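Local structure of glutathione S-transferase (Legionella pneumophila subsp. pneumophila str. Philadelphia 1, 3NIV) at the interface of chains A and B. The protein acts as a zeta-family glutathione S-transferase and probably also isomerises maleylacetoacetate with the help of glutathione. Sequence-based numbering; all coordinates share one arbitrary frame. Chains: chain A/B, Glutathione S-transferase.

Contact 1: the interface of chains A and B. Residues chain A 91, 94-95, 97-98; chain B 66, 71, 75.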
loop_
_atom_site.group_PDB
_atom_site.type_symbol
_atom_site.label_atom_id
_atom_site.label_comp_id
_atom_site.label_asym_id
_atom_site.label_seq_id
_atom_site.Cartn_x
_atom_site.Cartn_y
_atom_site.Cartn_z
ATOM N N PHE A 91 6.664 12.695 -12.340
ATOM C CA PHE A 91 5.234 12.822 -12.098
ATOM C C PHE A 91 4.426 11.612 -12.600
ATOM O O PHE A 91 3.556 11.098 -11.890
ATOM C CB PHE A 91 4.681 14.103 -12.716
ATOM C CG PHE A 91 3.185 14.211 -12.618
ATOM C CD1 PHE A 91 2.583 14.615 -11.438
ATOM C CD2 PHE A 91 2.382 13.893 -13.696
ATOM C CE1 PHE A 91 1.206 14.706 -11.337
ATOM C CE2 PHE A 91 1.008 13.988 -13.606
ATOM C CZ PHE A 91 0.418 14.391 -12.427
ATOM N N ALA A 94 4.981 8.631 -10.413
ATOM C CA ALA A 94 4.219 8.693 -9.175
ATOM C C ALA A 94 2.733 8.456 -9.441
ATOM O O ALA A 94 2.007 7.921 -8.603
ATOM C CB ALA A 94 4.430 10.037 -8.491
ATOM N N THR A 95 2.283 8.873 -10.614
ATOM C CA THR A 95 0.876 8.791 -10.952
ATOM C C THR A 95 0.456 7.344 -11.162
ATOM O O THR A 95 -0.598 6.911 -10.697
ATOM C CB THR A 95 0.594 9.588 -12.219
ATOM O OG1 THR A 95 0.717 10.981 -11.922
ATOM C CG2 THR A 95 -0.812 9.296 -12.738
ATOM N N LYS A 97 2.115 4.785 -9.930
ATOM C CA LYS A 97 2.283 4.203 -8.601
ATOM C C LYS A 97 1.011 4.313 -7.784
ATOM O O LYS A 97 0.559 3.344 -7.173
ATOM C CB LYS A 97 3.388 4.936 -7.862
ATOM C CG LYS A 97 4.374 4.032 -7.164
ATOM C CD LYS A 97 5.596 3.774 -8.041
ATOM C CE LYS A 97 6.869 3.715 -7.198
ATOM N NZ LYS A 97 6.802 2.669 -6.131
ATOM N N SER A 98 0.430 5.504 -7.773
ATOM C CA SER A 98 -0.752 5.732 -6.974
ATOM C C SER A 98 -1.932 4.897 -7.493
ATOM O O SER A 98 -2.885 4.602 -6.759
ATOM C CB SER A 98 -1.106 7.210 -6.953
ATOM O OG SER A 98 -1.758 7.603 -8.132
ATOM N N LEU B 66 -1.741 14.855 -7.842
ATOM C CA LEU B 66 -1.290 13.505 -7.529
ATOM C C LEU B 66 -1.895 13.096 -6.181
ATOM O O LEU B 66 -1.966 13.922 -5.263
ATOM C CB LEU B 66 0.234 13.486 -7.478
ATOM C CG LEU B 66 0.891 12.227 -6.932
ATOM C CD1 LEU B 66 0.677 11.060 -7.892
ATOM C CD2 LEU B 66 2.360 12.477 -6.687
ATOM N N ALA B 71 2.405 7.450 -2.836
ATOM C CA ALA B 71 2.857 7.891 -4.155
ATOM C C ALA B 71 3.461 9.291 -4.077
ATOM O O ALA B 71 4.494 9.572 -4.677
ATOM C CB ALA B 71 1.699 7.858 -5.169
ATOM N N TYR B 75 7.209 10.673 -4.735
ATOM C CA TYR B 75 7.389 11.788 -5.645
ATOM C C TYR B 75 8.306 12.836 -5.012
ATOM O O TYR B 75 9.217 13.354 -5.661
ATOM C CB TYR B 75 6.039 12.397 -5.972
ATOM C CG TYR B 75 6.117 13.650 -6.791
ATOM C CD1 TYR B 75 6.254 13.591 -8.177
ATOM C CD2 TYR B 75 6.042 14.898 -6.189
ATOM C CE1 TYR B 75 6.321 14.736 -8.942
ATOM C CE2 TYR B 75 6.113 16.054 -6.945
ATOM C CZ TYR B 75 6.249 15.966 -8.324
ATOM O OH TYR B 75 6.312 17.117 -9.086
#
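The edge of the B:Tyr75 ring points at the first turns of the chain A helix 90-106: A:Phe91 N lies in the plane of the ring at this edge, and CE1 of the phenol ring is 3.8 Å from A:Phe91 CA. It is therefore the backbone of A:Phe91, more than its side chain, that meets the tyrosine. The phenyl ring stands roughly perpendicular to the phenol. On one of its faces, toward the rim, sits A:Thr95 OG1, while its CE1 comes to 4.2 Å from B:Leu66 CB, which is set off the ring plane on the side of A:Thr95 OG1; the phenylalanine and leucine side chains lie antiparallel.

One turn on, A:Ala94 is the small residue that lets the partner come close. Its methyl packs 3.8 Å from B:Tyr75 CB. With CG anti to the backbone N (chi1 170°), B:Leu66 sends both methyls to this turn: CD2 lies 3.7 Å from A:Ala94 CB, whereas CD1 rests by the carbonyl oxygen of A:Ala94 and by A:Thr95 CA. The B:Ala71 methyl reaches the same carbonyl and then presses on A:Ser98 CB at 3.4 Å, closer than usual for two carbons, a tight spot between helix 69-79 of B and helix 90-106 of A.

The hydroxyls of A:Thr95 and A:Ser98 are tied back to their own helix. A:Thr95 OG1 donates to A:Phe91 O at 2.8 Å from above the carbonyl plane (41° out of it), and A:Ser98 OG donates to A:Thr95 O at 2.9 Å. These bonds fix the rotation of both side chains, while the backbone of A:Ser98 presents CB to B:Ala71.

The patch is a mainly apolar, close-fitting part of the glutathione transferase dimer interface, where the N-terminal, thioredoxin-like domain of one subunit docks on the helical domain of the other.

Contact 2: the interface of chains A and B. Residues chain A 68, 104-105, 109; chain B 101, 104-105, 109.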
loop_
_atom_site.group_PDB
_atom_site.type_symbol
_atom_site.label_atom_id
_atom_site.label_comp_id
_atom_site.label_asym_id
_atom_site.label_seq_id
_atom_site.Cartn_x
_atom_site.Cartn_y
_atom_site.Cartn_z
ATOM N N GLN A 68 6.135 -8.093 1.587
ATOM C CA GLN A 68 5.321 -7.027 1.015
ATOM C C GLN A 68 5.543 -6.904 -0.484
ATOM O O GLN A 68 6.585 -6.431 -0.938
ATOM C CB GLN A 68 5.550 -5.690 1.718
ATOM C CG GLN A 68 5.076 -5.659 3.162
ATOM C CD GLN A 68 3.559 -5.756 3.297
ATOM O OE1 GLN A 68 2.815 -5.371 2.397
ATOM N NE2 GLN A 68 3.098 -6.257 4.435
ATOM N N ALA A 104 -3.790 -1.994 -4.353
ATOM C CA ALA A 104 -3.081 -2.618 -3.258
ATOM C C ALA A 104 -3.383 -2.011 -1.883
ATOM O O ALA A 104 -3.069 -2.622 -0.873
ATOM C CB ALA A 104 -1.592 -2.595 -3.536
ATOM N N CYS A 105 -3.989 -0.830 -1.836
ATOM C CA CYS A 105 -4.293 -0.182 -0.553
ATOM C C CYS A 105 -5.778 0.024 -0.336
ATOM O O CYS A 105 -6.274 -0.124 0.776
ATOM C CB CYS A 105 -3.607 1.185 -0.439
ATOM S SG CYS A 105 -1.856 1.124 -0.019
ATOM N N PRO A 109 -6.715 -5.043 0.458
ATOM C CA PRO A 109 -6.742 -5.238 1.915
ATOM C C PRO A 109 -8.134 -5.541 2.460
ATOM O O PRO A 109 -8.270 -6.402 3.333
ATOM C CB PRO A 109 -6.246 -3.898 2.461
ATOM C CG PRO A 109 -5.389 -3.354 1.363
ATOM C CD PRO A 109 -5.979 -3.824 0.068
ATOM N N LEU B 101 4.677 -0.261 4.452
ATOM C CA LEU B 101 3.512 -0.907 3.852
ATOM C C LEU B 101 2.679 -1.680 4.875
ATOM O O LEU B 101 1.464 -1.737 4.748
ATOM C CB LEU B 101 3.938 -1.808 2.689
ATOM C CG LEU B 101 4.593 -0.984 1.580
ATOM C CD1 LEU B 101 5.218 -1.848 0.483
ATOM C CD2 LEU B 101 3.565 -0.024 1.004
ATOM N N ALA B 104 0.612 1.232 5.870
ATOM C CA ALA B 104 -0.182 1.835 4.812
ATOM C C ALA B 104 -1.134 0.838 4.146
ATOM O O ALA B 104 -2.140 1.235 3.577
ATOM C CB ALA B 104 0.743 2.498 3.768
ATOM N N CYS B 105 -0.817 -0.449 4.229
ATOM C CA CYS B 105 -1.574 -1.476 3.532
ATOM C C CYS B 105 -2.336 -2.430 4.432
ATOM O O CYS B 105 -3.475 -2.764 4.150
ATOM C CB CYS B 105 -0.648 -2.286 2.642
ATOM S SG CYS B 105 -0.187 -1.381 1.185
ATOM N N PRO B 109 -5.943 0.968 5.897
ATOM C CA PRO B 109 -7.156 0.815 5.076
ATOM C C PRO B 109 -8.334 0.153 5.813
ATOM O O PRO B 109 -9.469 0.596 5.632
ATOM C CB PRO B 109 -6.686 -0.049 3.899
ATOM C CG PRO B 109 -5.223 0.167 3.831
ATOM C CD PRO B 109 -4.761 0.377 5.254
#
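A:Cys105 and B:Cys105 face each other near the two-fold axis of this glutathione transferase dimer, each close to the end of its own helix 90-106. Their SG atoms are 3.2 Å apart, closer than sulfurs that merely touch but well beyond a covalent bond, so the model does not show a formed disulfide. An interchain disulfide through this cysteine has been seen for this protein; the structure alone does not tell why the bond is absent at this spacing. In both subunits SG points away from the carbonyl carbon (chi1 -79° in A, -75° in B), and that matched choice sends the two sulfurs toward each other across the axis.

Polar contacts of the sulfurs are slight. A:Cys105 SG makes a weak hydrogen bond to the carbonyl oxygen B:Ala104 O at 3.6 Å; in the reciprocal pair, B:Cys105 SG and A:Ala104 O are 3.8 Å apart, a contact without a bond.

Proline rings pack on the cysteine carbonyls. B:Pro109 CB comes to 3.2 Å from A:Cys105 O, with CG beside it, and on the other side of the axis A:Pro109 CG stands 3.4 Å from B:Cys105 O. Thus each carbonyl at the end of one long helix meets ring carbons from the short helix 108-111 of the other subunit, and the two rings approach each other at their CB atoms.

Van der Waals packing continues at A:Gln68, in the loop linking strand 64-67 to helix 69-79, whose chain and amide rest on the leucine B:Leu101. The chain bends at chi2 (-67°), turning the amide so that OE1 lies 3.7 Å from B:Leu101 CB. The glutamine and leucine side chains lie antiparallel, bringing B:Leu101 CD1 to 4.0 Å from A:Gln68 CB. In this family the glutamine belongs to the Gln-Ser pair of the glutathione site, so the partner helix probably buttresses that loop.

About 16 Å separates the C-alpha centres of contact 1 and contact 2, and helix 90-106 runs through both. Its early turns in chain A serve contact 1, against strand 64-66 and helix 69-79 of chain B; its far end serves contact 2, where it meets its own counterpart. The cysteine pair lies by the two-fold axis, whereas contact 1 and the A:Gln68 pair are off it and each has a twin. A:Gln68, just ahead of helix 69-79, makes the corresponding docking from chain A onto helix 90-106 of chain B. One long helix thus joins domain-to-domain packing with helix-to-helix pairing, as is usual in glutathione transferase dimers.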